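PDB 2DUL: N(2),N(2)-dimethylguanosine tRNA methyltransferase from Pyrococcus horikoshii, which probably transfers two methyl groups from S-adenosyl-L-methionine to the N2 atom of guanine 26 in a number of tRNAs. Local coordinates for residues Gly9-Leu14 with Thr58-Ile63; Asn35-Val40 with Leu297-Lys302; His193-Arg198 with Ile318-Asp323; Leu247-Phe252 with Tyr273-Leu278. All blocks are in the same frame, centred on the assembly; numbering follows the deposited sequence.

Interaction 1 (Gly9-Leu14 with Thr58-Ile63)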
loop_
_atom_site.group_PDB
_atom_site.type_symbol
_atom_site.label_atom_id
_atom_site.label_comp_id
_atom_site.label_asym_id
_atom_site.label_seq_id
_atom_site.Cartn_x
_atom_site.Cartn_y
_atom_site.Cartn_z
ATOM N N GLY A 9 -16.746 -3.207 -11.138
ATOM C CA GLY A 9 -16.003 -4.213 -11.873
ATOM C C GLY A 9 -17.004 -5.253 -12.346
ATOM O O GLY A 9 -18.113 -4.905 -12.753
ATOM N N LYS A 10 -16.631 -6.526 -12.283
ATOM C CA LYS A 10 -17.528 -7.596 -12.704
ATOM C C LYS A 10 -18.499 -8.011 -11.597
ATOM O O LYS A 10 -19.323 -8.903 -11.788
ATOM C CB LYS A 10 -16.716 -8.816 -13.154
ATOM C CG LYS A 10 -15.905 -8.582 -14.417
ATOM C CD LYS A 10 -15.155 -9.837 -14.837
ATOM C CE LYS A 10 -14.355 -9.600 -16.113
ATOM N NZ LYS A 10 -13.496 -10.773 -16.444
ATOM N N ALA A 11 -18.410 -7.352 -10.447
ATOM C CA ALA A 11 -19.271 -7.691 -9.319
ATOM C C ALA A 11 -20.514 -6.822 -9.161
ATOM O O ALA A 11 -20.482 -5.615 -9.393
ATOM C CB ALA A 11 -18.462 -7.655 -8.025
ATOM N N LYS A 12 -21.608 -7.460 -8.759
ATOM C CA LYS A 12 -22.876 -6.781 -8.514
ATOM C C LYS A 12 -23.178 -7.042 -7.046
ATOM O O LYS A 12 -23.252 -8.196 -6.619
ATOM C CB LYS A 12 -23.984 -7.367 -9.391
ATOM C CG LYS A 12 -23.726 -7.229 -10.880
ATOM C CD LYS A 12 -24.905 -7.731 -11.703
ATOM C CE LYS A 12 -24.578 -7.715 -13.186
ATOM N NZ LYS A 12 -23.414 -8.601 -13.487
ATOM N N ILE A 13 -23.332 -5.979 -6.266
ATOM C CA ILE A 13 -23.596 -6.139 -4.842
ATOM C C ILE A 13 -24.692 -5.231 -4.311
ATOM O O ILE A 13 -25.078 -4.252 -4.947
ATOM C CB ILE A 13 -22.330 -5.859 -4.005
ATOM C CG1 ILE A 13 -21.869 -4.418 -4.245
ATOM C CG2 ILE A 13 -21.231 -6.856 -4.360
ATOM C CD1 ILE A 13 -20.810 -3.938 -3.278
ATOM N N LEU A 14 -25.178 -5.571 -3.125
ATOM C CA LEU A 14 -26.211 -4.797 -2.468
ATOM C C LEU A 14 -25.564 -4.057 -1.309
ATOM O O LEU A 14 -24.758 -4.629 -0.571
ATOM C CB LEU A 14 -27.313 -5.720 -1.946
ATOM C CG LEU A 14 -28.055 -6.533 -3.008
ATOM C CD1 LEU A 14 -29.045 -7.470 -2.337
ATOM C CD2 LEU A 14 -28.766 -5.590 -3.970
ATOM N N THR A 58 -18.975 -5.287 2.984
ATOM C CA THR A 58 -19.986 -5.780 2.044
ATOM C C THR A 58 -19.507 -7.035 1.318
ATOM O O THR A 58 -20.312 -7.776 0.749
ATOM C CB THR A 58 -20.331 -4.734 0.965
ATOM O OG1 THR A 58 -19.188 -4.519 0.128
ATOM C CG2 THR A 58 -20.744 -3.412 1.607
ATOM N N GLY A 59 -18.193 -7.257 1.335
ATOM C CA GLY A 59 -17.609 -8.411 0.670
ATOM C C GLY A 59 -17.110 -8.100 -0.732
ATOM O O GLY A 59 -16.602 -8.979 -1.430
ATOM N N ILE A 60 -17.231 -6.841 -1.143
ATOM C CA ILE A 60 -16.815 -6.429 -2.481
ATOM C C ILE A 60 -15.395 -6.826 -2.884
ATOM O O ILE A 60 -15.175 -7.278 -4.008
ATOM C CB ILE A 60 -16.977 -4.893 -2.675
ATOM C CG1 ILE A 60 -16.554 -4.497 -4.094
ATOM C CG2 ILE A 60 -16.140 -4.136 -1.654
ATOM C CD1 ILE A 60 -17.396 -5.129 -5.190
ATOM N N ARG A 61 -14.435 -6.666 -1.979
ATOM C CA ARG A 61 -13.049 -6.999 -2.310
ATOM C C ARG A 61 -12.886 -8.480 -2.640
ATOM O O ARG A 61 -12.382 -8.824 -3.707
ATOM C CB ARG A 61 -12.112 -6.608 -1.160
ATOM C CG ARG A 61 -10.630 -6.658 -1.506
ATOM C CD ARG A 61 -9.776 -6.180 -0.335
ATOM N NE ARG A 61 -10.070 -4.797 0.031
ATOM C CZ ARG A 61 -9.440 -3.733 -0.458
ATOM N NH1 ARG A 61 -9.797 -2.522 -0.059
ATOM N NH2 ARG A 61 -8.442 -3.872 -1.325
ATOM N N GLY A 62 -13.315 -9.346 -1.726
ATOM C CA GLY A 62 -13.209 -10.778 -1.948
ATOM C C GLY A 62 -14.003 -11.251 -3.159
ATOM O O GLY A 62 -13.560 -12.131 -3.897
ATOM N N ILE A 63 -15.182 -10.677 -3.366
ATOM C CA ILE A 63 -16.002 -11.061 -4.511
ATOM C C ILE A 63 -15.270 -10.719 -5.807
ATOM O O ILE A 63 -15.261 -11.514 -6.750
ATOM C CB ILE A 63 -17.379 -10.358 -4.469
ATOM C CG1 ILE A 63 -18.223 -10.969 -3.346
ATOM C CG2 ILE A 63 -18.095 -10.513 -5.811
ATOM C CD1 ILE A 63 -19.447 -10.156 -2.977
#
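I13 hangs from strand 11-15 over the start of helix 60-68, its CD1 methyl 3.8 Å from T58 OG1 and 4.0 Å from I60 CB. CG1 takes the crowded position between the backbone N and the carbonyl carbon (chi1 61°), which leaves CG2 beside the N, 4.0 Å from I63 CD1. One branched side chain therefore spans both isoleucines of the first helical turn. Two residues back, A11 offers just a methyl; its CB packs 3.6 Å from I63 CG2 and 3.9 Å from I60 CD1, and this small residue lets the strand run close to the helix. T58 faces both ways: OG1 accepts from I60 N at 3.3 Å in an ST turn, while the same oxygen touches the I13 CD1 methyl, the two side chains crossing at about a right angle. An alanine here would probably leave I60 N without that acceptor and open a gap beside the I13 CD1 methyl. G59, the N-cap residue, has a positive phi at which a CB would jam against the T58 carbonyl. The N-terminal hairpin thus packs on the helix that follows strand 50-53, the strand-turn-helix unit that in class I methyltransferases borders the S-adenosyl-L-methionine pocket, consistent with the predicted role of R61.

Interaction 2 (Asn35-Val40 with Leu297-Lys302); sequences NRDIVV and LSLARK
The D37 carboxylate, on helix 33-46, receives the backbone N-H groups of A300 and R301 in a side-chain-to-backbone contact that ties this helix to the loop between helices 284-295 and 302-314. A300 N lies 3.0 Å from D37 OD1 in a fairly straight bond (163°), approaching on the syn side but tilted from the carboxylate plane. R301 N binds the syn lone pair of D37 OD2 at 2.7 Å. With each oxygen taking one of two consecutive N-H groups, the carboxylate is held against rotation, and the short aspartate stalk, with CG beside its own backbone N (chi1 -83°), suits the close approach of loop and helix. R301 is the N-cap residue of helix 302-314, so the negative charge sits near a helix start, where it is probably stabilised; the salt bridge from OD1 to R64 would add to this. L299 closes one side, its CB 3.4 Å from D37 OD1, and its CD2 lies 4.4 Å from V40 CG1 in looser apolar packing. Within the loop, K302 NZ bonds to L297 O at 2.8 Å and also to E295 O, joining the end of one helix to the beginning of the next. Helix 33-46 thus packs against this inter-helix loop, and also against helix 60-68 through V40 and R36 and strand 226-235 through N35 and V39.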
loop_
_atom_site.group_PDB
_atom_site.type_symbol
_atom_site.label_atom_id
_atom_site.label_comp_id
_atom_site.label_asym_id
_atom_site.label_seq_id
_atom_site.Cartn_x
_atom_site.Cartn_y
_atom_site.Cartn_z
ATOM N N ASN A 35 -8.675 1.501 -5.551
ATOM C CA ASN A 35 -7.793 0.707 -4.701
ATOM C C ASN A 35 -7.971 -0.772 -5.037
ATOM O O ASN A 35 -6.995 -1.501 -5.215
ATOM C CB ASN A 35 -8.130 0.967 -3.226
ATOM C CG ASN A 35 -7.286 0.138 -2.264
ATOM O OD1 ASN A 35 -7.374 -1.093 -2.237
ATOM N ND2 ASN A 35 -6.467 0.815 -1.461
ATOM N N ARG A 36 -9.223 -1.213 -5.138
ATOM C CA ARG A 36 -9.498 -2.608 -5.455
ATOM C C ARG A 36 -9.064 -2.967 -6.882
ATOM O O ARG A 36 -8.622 -4.091 -7.138
ATOM C CB ARG A 36 -10.982 -2.919 -5.221
ATOM C CG ARG A 36 -11.361 -2.929 -3.733
ATOM C CD ARG A 36 -12.821 -3.297 -3.518
ATOM N NE ARG A 36 -13.736 -2.177 -3.742
ATOM C CZ ARG A 36 -14.060 -1.268 -2.825
ATOM N NH1 ARG A 36 -13.544 -1.329 -1.603
ATOM N NH2 ARG A 36 -14.917 -0.301 -3.127
ATOM N N ASP A 37 -9.170 -2.016 -7.811
ATOM C CA ASP A 37 -8.729 -2.274 -9.181
ATOM C C ASP A 37 -7.240 -2.622 -9.150
ATOM O O ASP A 37 -6.801 -3.583 -9.786
ATOM C CB ASP A 37 -8.893 -1.038 -10.077
ATOM C CG ASP A 37 -10.298 -0.880 -10.638
ATOM O OD1 ASP A 37 -11.034 -1.885 -10.755
ATOM O OD2 ASP A 37 -10.653 0.265 -10.988
ATOM N N ILE A 38 -6.471 -1.815 -8.421
ATOM C CA ILE A 38 -5.026 -2.004 -8.320
ATOM C C ILE A 38 -4.671 -3.400 -7.830
ATOM O O ILE A 38 -3.837 -4.083 -8.432
ATOM C CB ILE A 38 -4.379 -0.948 -7.371
ATOM C CG1 ILE A 38 -4.718 0.464 -7.851
ATOM C CG2 ILE A 38 -2.865 -1.128 -7.325
ATOM C CD1 ILE A 38 -4.270 0.761 -9.264
ATOM N N VAL A 39 -5.303 -3.834 -6.745
ATOM C CA VAL A 39 -5.009 -5.160 -6.219
ATOM C C VAL A 39 -5.436 -6.243 -7.217
ATOM O O VAL A 39 -4.740 -7.251 -7.385
ATOM C CB VAL A 39 -5.665 -5.381 -4.814
ATOM C CG1 VAL A 39 -7.165 -5.196 -4.880
ATOM C CG2 VAL A 39 -5.309 -6.765 -4.292
ATOM N N VAL A 40 -6.562 -6.033 -7.894
ATOM C CA VAL A 40 -7.033 -6.995 -8.892
ATOM C C VAL A 40 -5.976 -7.134 -9.986
ATOM O O VAL A 40 -5.662 -8.242 -10.430
ATOM C CB VAL A 40 -8.378 -6.541 -9.525
ATOM C CG1 VAL A 40 -8.632 -7.276 -10.842
ATOM C CG2 VAL A 40 -9.517 -6.823 -8.558
ATOM N N LEU A 297 -7.425 -5.247 -19.183
ATOM C CA LEU A 297 -8.484 -5.674 -18.275
ATOM C C LEU A 297 -9.593 -4.641 -18.181
ATOM O O LEU A 297 -9.354 -3.439 -18.296
ATOM C CB LEU A 297 -7.935 -5.914 -16.864
ATOM C CG LEU A 297 -7.165 -7.195 -16.549
ATOM C CD1 LEU A 297 -6.666 -7.137 -15.107
ATOM C CD2 LEU A 297 -8.066 -8.403 -16.752
ATOM N N SER A 298 -10.814 -5.117 -17.977
ATOM C CA SER A 298 -11.947 -4.223 -17.811
ATOM C C SER A 298 -11.963 -3.973 -16.307
ATOM O O SER A 298 -12.085 -4.911 -15.520
ATOM C CB SER A 298 -13.244 -4.901 -18.263
ATOM O OG SER A 298 -13.477 -6.097 -17.539
ATOM N N LEU A 299 -11.810 -2.718 -15.908
ATOM C CA LEU A 299 -11.784 -2.375 -14.492
ATOM C C LEU A 299 -12.924 -1.442 -14.125
ATOM O O LEU A 299 -13.649 -0.970 -14.996
ATOM C CB LEU A 299 -10.446 -1.718 -14.145
ATOM C CG LEU A 299 -9.199 -2.580 -14.361
ATOM C CD1 LEU A 299 -7.949 -1.738 -14.145
ATOM C CD2 LEU A 299 -9.224 -3.766 -13.407
ATOM N N ALA A 300 -13.080 -1.182 -12.830
ATOM C CA ALA A 300 -14.139 -0.303 -12.346
ATOM C C ALA A 300 -13.822 1.162 -12.633
ATOM O O ALA A 300 -14.709 1.945 -12.968
ATOM C CB ALA A 300 -14.337 -0.507 -10.850
ATOM N N ARG A 301 -12.550 1.522 -12.490
ATOM C CA ARG A 301 -12.085 2.888 -12.725
ATOM C C ARG A 301 -10.809 2.794 -13.556
ATOM O O ARG A 301 -9.758 3.297 -13.160
ATOM C CB ARG A 301 -11.778 3.571 -11.391
ATOM C CG ARG A 301 -12.905 3.504 -10.371
ATOM C CD ARG A 301 -14.055 4.439 -10.725
ATOM N NE ARG A 301 -15.132 4.358 -9.743
ATOM C CZ ARG A 301 -16.025 3.375 -9.691
ATOM N NH1 ARG A 301 -16.964 3.382 -8.756
ATOM N NH2 ARG A 301 -15.989 2.392 -10.583
ATOM N N LYS A 302 -10.918 2.147 -14.713
ATOM C CA LYS A 302 -9.780 1.938 -15.600
ATOM C C LYS A 302 -8.955 3.191 -15.898
ATOM O O LYS A 302 -7.725 3.163 -15.817
ATOM C CB LYS A 302 -10.257 1.300 -16.910
ATOM C CG LYS A 302 -9.126 0.748 -17.766
ATOM C CD LYS A 302 -9.644 -0.167 -18.863
ATOM C CE LYS A 302 -8.498 -0.793 -19.644
ATOM N NZ LYS A 302 -8.974 -1.822 -20.611
#

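Interaction 3 (His193-Arg198 with Ile318-Asp323); sequences HEVGTR and IPLFYD
Helix 192-209 approaches the extended chain before strand 322-323 where E194 and L320 lie 6.7 Å apart between CA atoms. E194 has CG anti to the backbone N (chi1 -173°) and an extended chain beyond it, and this length brings the carboxylate to the L320 backbone. Its OE2 accepts from L320 N at 2.7 Å, the donor standing above the carboxylate plane. The same oxygen takes R198 NE at 2.7 Å through its anti lone pair, and R198 NH1 at 3.0 Å, in a side-on grip lying in the guanidinium plane. This is an i to i+4 salt bridge along one helix whose acid also holds the chain leading into the small C-terminal sheet 322-323, 361-364 and 352-355. E194 OE1, salt-bridged to K363, lies at the edge of the F321 ring, 3.3 Å from CD2. An alanine in place of E194 would probably leave L320 N without its acceptor and the charges of R198 and K363 without this carboxylate. P319 CA lies over one face of the R198 guanidinium, 3.4 Å from NH1, where an apolar residue can pack without competing for its hydrogen bonds. V195 CG2 and L320 CD2 meet at 4.2 Å, and L320 continues onto F259 and L261.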
loop_
_atom_site.group_PDB
_atom_site.type_symbol
_atom_site.label_atom_id
_atom_site.label_comp_id
_atom_site.label_asym_id
_atom_site.label_seq_id
_atom_site.Cartn_x
_atom_site.Cartn_y
_atom_site.Cartn_z
ATOM N N HIS A 193 3.874 12.552 2.544
ATOM C CA HIS A 193 3.207 11.458 1.853
ATOM C C HIS A 193 4.187 10.298 1.645
ATOM O O HIS A 193 3.840 9.135 1.855
ATOM C CB HIS A 193 2.660 11.926 0.503
ATOM C CG HIS A 193 1.546 12.921 0.614
ATOM N ND1 HIS A 193 1.092 13.655 -0.461
ATOM C CD2 HIS A 193 0.794 13.303 1.675
ATOM C CE1 HIS A 193 0.112 14.450 -0.067
ATOM N NE2 HIS A 193 -0.089 14.256 1.225
ATOM N N GLU A 194 5.415 10.611 1.240
ATOM C CA GLU A 194 6.385 9.546 1.025
ATOM C C GLU A 194 6.945 9.005 2.336
ATOM O O GLU A 194 7.101 7.793 2.484
ATOM C CB GLU A 194 7.544 9.995 0.131
ATOM C CG GLU A 194 8.456 8.808 -0.216
ATOM C CD GLU A 194 9.570 9.138 -1.183
ATOM O OE1 GLU A 194 9.421 10.088 -1.977
ATOM O OE2 GLU A 194 10.594 8.416 -1.170
ATOM N N VAL A 195 7.259 9.890 3.279
ATOM C CA VAL A 195 7.799 9.442 4.565
ATOM C C VAL A 195 6.787 8.521 5.250
ATOM O O VAL A 195 7.150 7.469 5.793
ATOM C CB VAL A 195 8.141 10.642 5.482
ATOM C CG1 VAL A 195 8.534 10.153 6.877
ATOM C CG2 VAL A 195 9.289 11.436 4.873
ATOM N N GLY A 196 5.515 8.911 5.207
ATOM C CA GLY A 196 4.474 8.092 5.802
ATOM C C GLY A 196 4.427 6.726 5.138
ATOM O O GLY A 196 4.231 5.699 5.803
ATOM N N THR A 197 4.612 6.711 3.820
ATOM C CA THR A 197 4.594 5.468 3.062
ATOM C C THR A 197 5.799 4.609 3.459
ATOM O O THR A 197 5.677 3.394 3.614
ATOM C CB THR A 197 4.623 5.740 1.533
ATOM O OG1 THR A 197 3.429 6.431 1.148
ATOM C CG2 THR A 197 4.704 4.445 0.755
ATOM N N ARG A 198 6.956 5.242 3.634
ATOM C CA ARG A 198 8.160 4.512 4.024
ATOM C C ARG A 198 8.086 4.060 5.478
ATOM O O ARG A 198 8.693 3.056 5.844
ATOM C CB ARG A 198 9.409 5.368 3.785
ATOM C CG ARG A 198 9.752 5.480 2.310
ATOM C CD ARG A 198 10.943 6.382 2.042
ATOM N NE ARG A 198 11.168 6.482 0.601
ATOM C CZ ARG A 198 11.775 5.555 -0.132
ATOM N NH1 ARG A 198 11.914 5.737 -1.439
ATOM N NH2 ARG A 198 12.267 4.457 0.439
ATOM N N ILE A 318 13.679 6.326 -5.965
ATOM C CA ILE A 318 14.812 6.795 -5.182
ATOM C C ILE A 318 14.225 7.424 -3.923
ATOM O O ILE A 318 13.090 7.911 -3.941
ATOM C CB ILE A 318 15.616 7.827 -5.997
ATOM C CG1 ILE A 318 16.862 8.270 -5.228
ATOM C CG2 ILE A 318 14.726 9.016 -6.329
ATOM C CD1 ILE A 318 17.837 9.075 -6.071
ATOM N N PRO A 319 14.975 7.414 -2.808
ATOM C CA PRO A 319 14.430 8.006 -1.584
ATOM C C PRO A 319 14.160 9.510 -1.637
ATOM O O PRO A 319 15.051 10.313 -1.917
ATOM C CB PRO A 319 15.472 7.646 -0.527
ATOM C CG PRO A 319 16.048 6.354 -1.039
ATOM C CD PRO A 319 16.199 6.644 -2.520
ATOM N N LEU A 320 12.911 9.869 -1.365
ATOM C CA LEU A 320 12.463 11.254 -1.317
ATOM C C LEU A 320 12.515 12.053 -2.624
ATOM O O LEU A 320 12.726 11.505 -3.711
ATOM C CB LEU A 320 13.225 11.986 -0.200
ATOM C CG LEU A 320 13.195 11.222 1.136
ATOM C CD1 LEU A 320 13.899 12.023 2.228
ATOM C CD2 LEU A 320 11.742 10.934 1.531
ATOM N N PHE A 321 12.299 13.358 -2.510
ATOM C CA PHE A 321 12.279 14.232 -3.677
ATOM C C PHE A 321 12.358 15.686 -3.250
ATOM O O PHE A 321 12.383 15.989 -2.057
ATOM C CB PHE A 321 10.989 13.992 -4.469
ATOM C CG PHE A 321 9.729 14.236 -3.676
ATOM C CD1 PHE A 321 9.121 15.489 -3.670
ATOM C CD2 PHE A 321 9.149 13.207 -2.932
ATOM C CE1 PHE A 321 7.949 15.715 -2.935
ATOM C CE2 PHE A 321 7.981 13.419 -2.194
ATOM C CZ PHE A 321 7.379 14.678 -2.196
ATOM N N TYR A 322 12.405 16.582 -4.228
ATOM C CA TYR A 322 12.468 18.008 -3.945
ATOM C C TYR A 322 11.178 18.650 -4.436
ATOM O O TYR A 322 10.811 18.507 -5.599
ATOM C CB TYR A 322 13.679 18.642 -4.645
ATOM C CG TYR A 322 15.007 18.066 -4.192
ATOM C CD1 TYR A 322 15.387 18.114 -2.851
ATOM C CD2 TYR A 322 15.866 17.442 -5.096
ATOM C CE1 TYR A 322 16.590 17.550 -2.420
ATOM C CE2 TYR A 322 17.072 16.875 -4.673
ATOM C CZ TYR A 322 17.424 16.932 -3.335
ATOM O OH TYR A 322 18.607 16.362 -2.907
ATOM N N ASP A 323 10.485 19.340 -3.537
ATOM C CA ASP A 323 9.233 20.004 -3.886
ATOM C C ASP A 323 9.566 21.438 -4.291
ATOM O O ASP A 323 9.925 22.258 -3.452
ATOM C CB ASP A 323 8.286 19.987 -2.688
ATOM C CG ASP A 323 6.885 20.450 -3.045
ATOM O OD1 ASP A 323 6.707 21.656 -3.329
ATOM O OD2 ASP A 323 5.968 19.598 -3.052
#

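Interaction 4 (Leu247-Phe252 with Tyr273-Leu278)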
loop_
_atom_site.group_PDB
_atom_site.type_symbol
_atom_site.label_atom_id
_atom_site.label_comp_id
_atom_site.label_asym_id
_atom_site.label_seq_id
_atom_site.Cartn_x
_atom_site.Cartn_y
_atom_site.Cartn_z
ATOM N N LEU A 247 16.604 -0.379 6.453
ATOM C CA LEU A 247 15.925 0.634 7.261
ATOM C C LEU A 247 16.897 1.788 7.475
ATOM O O LEU A 247 18.115 1.620 7.379
ATOM C CB LEU A 247 15.519 0.066 8.627
ATOM C CG LEU A 247 14.402 -0.981 8.693
ATOM C CD1 LEU A 247 14.270 -1.497 10.123
ATOM C CD2 LEU A 247 13.089 -0.357 8.226
ATOM N N GLY A 248 16.361 2.964 7.768
ATOM C CA GLY A 248 17.219 4.108 7.989
ATOM C C GLY A 248 16.442 5.291 8.527
ATOM O O GLY A 248 15.291 5.144 8.939
ATOM N N TYR A 249 17.074 6.460 8.517
ATOM C CA TYR A 249 16.449 7.675 9.024
ATOM C C TYR A 249 16.644 8.838 8.070
ATOM O O TYR A 249 17.526 8.812 7.214
ATOM C CB TYR A 249 17.033 8.018 10.399
ATOM C CG TYR A 249 16.772 6.936 11.420
ATOM C CD1 TYR A 249 17.537 5.763 11.433
ATOM C CD2 TYR A 249 15.699 7.032 12.302
ATOM C CE1 TYR A 249 17.227 4.712 12.289
ATOM C CE2 TYR A 249 15.377 5.991 13.162
ATOM C CZ TYR A 249 16.144 4.830 13.146
ATOM O OH TYR A 249 15.805 3.788 13.968
ATOM N N ILE A 250 15.815 9.863 8.236
ATOM C CA ILE A 250 15.872 11.052 7.403
ATOM C C ILE A 250 16.105 12.281 8.273
ATOM O O ILE A 250 15.557 12.390 9.370
ATOM C CB ILE A 250 14.540 11.268 6.652
ATOM C CG1 ILE A 250 14.268 10.090 5.718
ATOM C CG2 ILE A 250 14.580 12.590 5.890
ATOM C CD1 ILE A 250 12.818 9.986 5.292
ATOM N N TYR A 251 16.929 13.192 7.772
ATOM C CA TYR A 251 17.217 14.445 8.444
ATOM C C TYR A 251 16.698 15.488 7.464
ATOM O O TYR A 251 16.916 15.380 6.255
ATOM C CB TYR A 251 18.716 14.584 8.673
ATOM C CG TYR A 251 19.238 13.554 9.654
ATOM C CD1 TYR A 251 19.090 13.739 11.028
ATOM C CD2 TYR A 251 19.852 12.385 9.205
ATOM C CE1 TYR A 251 19.541 12.790 11.937
ATOM C CE2 TYR A 251 20.306 11.419 10.103
ATOM C CZ TYR A 251 20.147 11.631 11.470
ATOM O OH TYR A 251 20.582 10.690 12.370
ATOM N N PHE A 252 16.004 16.490 7.984
ATOM C CA PHE A 252 15.401 17.507 7.133
ATOM C C PHE A 252 15.681 18.911 7.653
ATOM O O PHE A 252 15.464 19.198 8.828
ATOM C CB PHE A 252 13.891 17.257 7.082
ATOM C CG PHE A 252 13.145 18.151 6.129
ATOM C CD1 PHE A 252 13.168 17.908 4.758
ATOM C CD2 PHE A 252 12.391 19.218 6.611
ATOM C CE1 PHE A 252 12.444 18.715 3.879
ATOM C CE2 PHE A 252 11.665 20.032 5.741
ATOM C CZ PHE A 252 11.691 19.780 4.373
ATOM N N TYR A 273 14.321 11.466 11.702
ATOM C CA TYR A 273 12.949 11.042 11.452
ATOM C C TYR A 273 12.979 9.578 11.038
ATOM O O TYR A 273 13.844 9.164 10.263
ATOM C CB TYR A 273 12.334 11.877 10.334
ATOM C CG TYR A 273 12.171 13.326 10.708
ATOM C CD1 TYR A 273 11.062 13.755 11.437
ATOM C CD2 TYR A 273 13.142 14.265 10.360
ATOM C CE1 TYR A 273 10.920 15.087 11.813
ATOM C CE2 TYR A 273 13.010 15.603 10.731
ATOM C CZ TYR A 273 11.894 16.003 11.458
ATOM O OH TYR A 273 11.748 17.319 11.817
ATOM N N GLY A 274 12.032 8.799 11.548
ATOM C CA GLY A 274 11.986 7.383 11.225
ATOM C C GLY A 274 11.866 6.514 12.468
ATOM O O GLY A 274 11.449 6.995 13.520
ATOM N N PRO A 275 12.278 5.240 12.399
ATOM C CA PRO A 275 12.850 4.617 11.204
ATOM C C PRO A 275 11.907 4.501 10.007
ATOM O O PRO A 275 10.693 4.386 10.162
ATOM C CB PRO A 275 13.310 3.252 11.714
ATOM C CG PRO A 275 12.290 2.936 12.774
ATOM C CD PRO A 275 12.171 4.267 13.500
ATOM N N VAL A 276 12.487 4.563 8.815
ATOM C CA VAL A 276 11.739 4.425 7.577
ATOM C C VAL A 276 12.455 3.418 6.690
ATOM O O VAL A 276 13.636 3.122 6.887
ATOM C CB VAL A 276 11.651 5.749 6.783
ATOM C CG1 VAL A 276 10.899 6.805 7.586
ATOM C CG2 VAL A 276 13.061 6.234 6.429
ATOM N N TRP A 277 11.722 2.887 5.721
ATOM C CA TRP A 277 12.276 1.953 4.750
ATOM C C TRP A 277 13.015 2.842 3.750
ATOM O O TRP A 277 12.441 3.809 3.248
ATOM C CB TRP A 277 11.129 1.211 4.055
ATOM C CG TRP A 277 11.535 0.334 2.922
ATOM C CD1 TRP A 277 11.369 0.584 1.591
ATOM C CD2 TRP A 277 12.113 -0.974 3.018
ATOM N NE1 TRP A 277 11.797 -0.493 0.851
ATOM C CE2 TRP A 277 12.259 -1.463 1.701
ATOM C CE3 TRP A 277 12.515 -1.782 4.090
ATOM C CZ2 TRP A 277 12.793 -2.727 1.423
ATOM C CZ3 TRP A 277 13.048 -3.044 3.812
ATOM C CH2 TRP A 277 13.179 -3.499 2.489
ATOM N N LEU A 278 14.288 2.545 3.492
ATOM C CA LEU A 278 15.069 3.326 2.528
ATOM C C LEU A 278 15.318 2.509 1.262
ATOM O O LEU A 278 16.090 2.912 0.390
ATOM C CB LEU A 278 16.416 3.758 3.127
ATOM C CG LEU A 278 16.383 4.785 4.263
ATOM C CD1 LEU A 278 17.801 5.129 4.694
ATOM C CD2 LEU A 278 15.663 6.043 3.782
HETATM O O HOH W 1 12.776 19.106 10.210
#
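Four backbone hydrogen bonds join G248 to V276 and I250 to Y273 as two antiparallel hydrogen-bonded pairs. The bond from V276 N to G248 O is 2.9 Å long and nearly straight (171°), and that from Y273 N to I250 O is 2.8 Å. Between the pairs the register slips by one residue, a beta bulge with G274 and P275 in the 273-277 strand, where the peptide before P275 is cis. A water extends the polar ladder, giving a hydrogen to F252 O and accepting one from Y273 OH at 2.6 Å. Glycine suits two places: a CB on G248 would collide with L278 CD1 where it now lies, 3.5 Å from G248 CA, and one on G274 would be jammed against the Y273 carbonyl. Over the bulge, Y249 lies side by side with P275, pointing the same way, its CZ 3.5 Å from P275 CB; its hydroxyl reaches F265 O. I250 and V276 cross at about a right angle, CD1 to CG2 at 3.9 Å, on the sheet face shared with Y273. L247 brings CD2 to the edge of the W277 indole, 4.4 Å from CE3. Strand 247-252 is the middle one of three, with 259-263 on its other side, and helix 192-209 packs on the outer 273-277 strand, where I199 touches V276 and V201 touches W277.

The four contacts form two pairs. Interactions 1 and 2 have centres about 12 Å apart and meet where R61 NH2 lies 3.1 Å from N35 OD1, on the helices that carry predicted S-adenosyl-L-methionine residues R61 and R36. Interactions 3 and 4, joined by R198 NH2 and W277 O at 2.9 Å, share no annotated site. Interactions 1, 3 and 4 are buried, interaction 2 partly. Chemistry follows the elements joined rather than burial: methyl packing with no hydrogen bond across the segments in 1, carboxylate-to-backbone in 2 and 3, with a helix-internal arginine bridge on the same oxygen in 3, and a strand ladder in 4. Helix 192-209 serves both 3 and 4, supplying segment 193-198 and packing on strand 273-277.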